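Local structure of DNA-3-methyladenine glycosidase II, putative (Deinococcus radiodurans, 2YG9) at residues A81-L86 with G91-A96. The protein is an all-helical protein of the HhH-GPD superfamily of base excision DNA repair proteins. Sequence-based numbering, arbitrary orientation.
Sequences AIYGRL and GGVVPA
Val93 sets its two methyl groups against Tyr83 and Leu86, and the contact between the last turns of helix 76-87 and the chain leading into helix 95-98 is almost wholly apolar. CG2 reaches both partners: it lies 3.8 Å from Leu86 CB, equally near the carbonyl carbon of that residue, and 4.0 Å from Tyr83 CZ, meeting the aromatic ring obliquely. CG1 is turned to the phenol end, 3.7 Å from Tyr83 OH. Tyr83 gets there because its CG stands anti to the backbone N (chi1 -170°), which sends the ring outward from the helix and toward its C-terminal end, bringing the hydroxyl to the valine.

The nearest backbone approach is Leu86 O to Gly92 CA, 4.1 Å, and no hydrogen bond joins the segments. The loop turns through Gly91 and Gly92, both with positive phi, and then through an inverse gamma turn centred on Val93, closed by a weak bond from Val94 N to Gly92 O (3.1 Å). Val94 then takes the N-cap position of helix 95-98.

Within the all-helical HhH-GPD region, this short link folds back on the end of helix 76-87, and Val66 of helix 61-71 completes a small apolar cluster with Leu86 and Val93. The loop is thus packed on the helix mainly through the side chain of Val93, with no directional bond between the segments to fix its register.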
ATOM      1  N   ALA A  81     -15.844   7.592  -6.810  1.00 15.28           N
ATOM      2  CA  ALA A  81     -17.056   8.347  -6.484  1.00 14.68           C
ATOM      3  C   ALA A  81     -17.110   8.812  -5.041  1.00 14.26           C
ATOM      4  O   ALA A  81     -17.389   9.988  -4.759  1.00 12.98           O
ATOM      5  CB  ALA A  81     -18.287   7.481  -6.773  1.00 14.66           C
ATOM      6  N   ILE A  82     -16.911   7.863  -4.123  1.00 13.84           N
ATOM      7  CA  ILE A  82     -17.004   8.140  -2.695  1.00 13.68           C
ATOM      8  C   ILE A  82     -15.869   9.060  -2.235  1.00 13.82           C
ATOM      9  O   ILE A  82     -16.087   9.946  -1.414  1.00 14.19           O
ATOM     10  CB  ILE A  82     -17.029   6.825  -1.858  1.00 13.62           C
ATOM     11  CG1 ILE A  82     -17.517   7.114  -0.439  1.00 15.00           C
ATOM     12  CG2 ILE A  82     -15.671   6.131  -1.850  1.00 14.22           C
ATOM     13  CD1 ILE A  82     -18.046   5.891   0.272  1.00 12.50           C
ATOM     14  N   TYR A  83     -14.676   8.883  -2.788  1.00 13.57           N
ATOM     15  CA  TYR A  83     -13.566   9.774  -2.469  1.00 13.69           C
ATOM     16  C   TYR A  83     -13.876  11.202  -2.964  1.00 13.57           C
ATOM     17  O   TYR A  83     -13.579  12.165  -2.290  1.00 13.11           O
ATOM     18  CB  TYR A  83     -12.215   9.287  -3.035  1.00 13.97           C
ATOM     19  CG  TYR A  83     -11.069  10.108  -2.474  1.00 13.01           C
ATOM     20  CD1 TYR A  83     -10.717   9.988  -1.140  1.00 11.90           C
ATOM     21  CD2 TYR A  83     -10.409  11.051  -3.238  1.00 11.71           C
ATOM     22  CE1 TYR A  83      -9.723  10.761  -0.595  1.00 13.66           C
ATOM     23  CE2 TYR A  83      -9.384  11.841  -2.683  1.00 12.30           C
ATOM     24  CZ  TYR A  83      -9.055  11.680  -1.366  1.00 11.55           C
ATOM     25  OH  TYR A  83      -8.074  12.443  -0.772  1.00 13.52           O
ATOM     26  N   GLY A  84     -14.519  11.306  -4.124  1.00 14.18           N
ATOM     27  CA  GLY A  84     -14.951  12.588  -4.656  1.00 13.82           C
ATOM     28  C   GLY A  84     -15.984  13.225  -3.769  1.00 13.92           C
ATOM     29  O   GLY A  84     -15.973  14.422  -3.582  1.00 15.92           O
ATOM     30  N   ARG A  85     -16.877  12.437  -3.192  1.00 13.55           N
ATOM     31  CA  ARG A  85     -17.841  12.994  -2.206  1.00 13.31           C
ATOM     32  C   ARG A  85     -17.176  13.492  -0.907  1.00 13.42           C
ATOM     33  O   ARG A  85     -17.596  14.508  -0.320  1.00 13.07           O
ATOM     34  CB  ARG A  85     -18.947  12.006  -1.908  1.00 12.66           C
ATOM     35  CG  ARG A  85     -19.758  11.712  -3.120  1.00 14.46           C
ATOM     36  CD  ARG A  85     -21.056  10.999  -2.788  1.00 15.15           C
ATOM     37  NE  ARG A  85     -20.822   9.623  -2.382  1.00 16.66           N
ATOM     38  CZ  ARG A  85     -20.685   8.606  -3.216  1.00 17.33           C
ATOM     39  NH1 ARG A  85     -20.722   8.806  -4.526  1.00 18.26           N
ATOM     40  NH2 ARG A  85     -20.530   7.378  -2.732  1.00 17.27           N
ATOM     41  N   LEU A  86     -16.123  12.802  -0.476  1.00 12.78           N
ATOM     42  CA  LEU A  86     -15.303  13.277   0.634  1.00 12.46           C
ATOM     43  C   LEU A  86     -14.639  14.612   0.319  1.00 12.51           C
ATOM     44  O   LEU A  86     -14.688  15.547   1.135  1.00 12.77           O
ATOM     45  CB  LEU A  86     -14.257  12.215   1.051  1.00 11.59           C
ATOM     46  CG  LEU A  86     -14.881  10.981   1.744  1.00  8.89           C
ATOM     47  CD1 LEU A  86     -13.849   9.908   1.863  1.00 11.51           C
ATOM     48  CD2 LEU A  86     -15.552  11.279   3.120  1.00 11.13           C
ATOM     49  N   GLY A  91     -14.057  21.940   3.319  1.00 15.03           N
ATOM     50  CA  GLY A  91     -12.635  21.835   3.679  1.00 14.57           C
ATOM     51  C   GLY A  91     -11.901  20.660   3.034  1.00 13.96           C
ATOM     52  O   GLY A  91     -10.702  20.522   3.176  1.00 13.27           O
ATOM     53  N   GLY A  92     -12.628  19.801   2.336  1.00 13.68           N
ATOM     54  CA  GLY A  92     -12.024  18.655   1.698  1.00 13.44           C
ATOM     55  C   GLY A  92     -11.423  17.618   2.626  1.00 13.12           C
ATOM     56  O   GLY A  92     -11.796  17.477   3.808  1.00 11.97           O
ATOM     57  N   VAL A  93     -10.493  16.867   2.055  1.00 12.77           N
ATOM     58  CA  VAL A  93      -9.879  15.723   2.739  1.00 11.95           C
ATOM     59  C   VAL A  93      -8.609  16.201   3.430  1.00 11.05           C
ATOM     60  O   VAL A  93      -7.479  15.989   2.990  1.00  9.98           O
ATOM     61  CB  VAL A  93      -9.664  14.517   1.809  1.00 11.95           C
ATOM     62  CG1 VAL A  93      -9.120  13.314   2.616  1.00 10.68           C
ATOM     63  CG2 VAL A  93     -10.980  14.174   1.099  1.00  9.85           C
ATOM     64  N   VAL A  94      -8.861  16.865   4.553  1.00 10.75           N
ATOM     65  CA  VAL A  94      -7.853  17.486   5.371  1.00 10.97           C
ATOM     66  C   VAL A  94      -8.275  17.178   6.808  1.00 10.61           C
ATOM     67  O   VAL A  94      -9.476  17.261   7.117  1.00 11.24           O
ATOM     68  CB  VAL A  94      -7.830  19.021   5.094  1.00 10.71           C
ATOM     69  CG1 VAL A  94      -6.851  19.677   5.990  1.00 12.62           C
ATOM     70  CG2 VAL A  94      -7.488  19.311   3.585  1.00 10.22           C
ATOM     71  N   PRO A  95      -7.331  16.804   7.683  1.00 10.60           N
ATOM     72  CA  PRO A  95      -7.683  16.356   9.044  1.00 11.17           C
ATOM     73  C   PRO A  95      -8.613  17.276   9.859  1.00 11.20           C
ATOM     74  O   PRO A  95      -9.623  16.817  10.399  1.00 11.57           O
ATOM     75  CB  PRO A  95      -6.320  16.202   9.716  1.00 11.61           C
ATOM     76  CG  PRO A  95      -5.393  15.865   8.595  1.00  9.60           C
ATOM     77  CD  PRO A  95      -5.880  16.681   7.437  1.00 10.97           C
ATOM     78  N   ALA A  96      -8.305  18.554   9.933  1.00 11.25           N
ATOM     79  CA  ALA A  96      -9.102  19.460  10.753  1.00 11.39           C
ATOM     80  C   ALA A  96     -10.489  19.626  10.154  1.00 11.12           C
ATOM     81  O   ALA A  96     -11.464  19.741  10.866  1.00 13.04           O
ATOM     82  CB  ALA A  96      -8.396  20.835  10.910  1.00 10.79           C
TER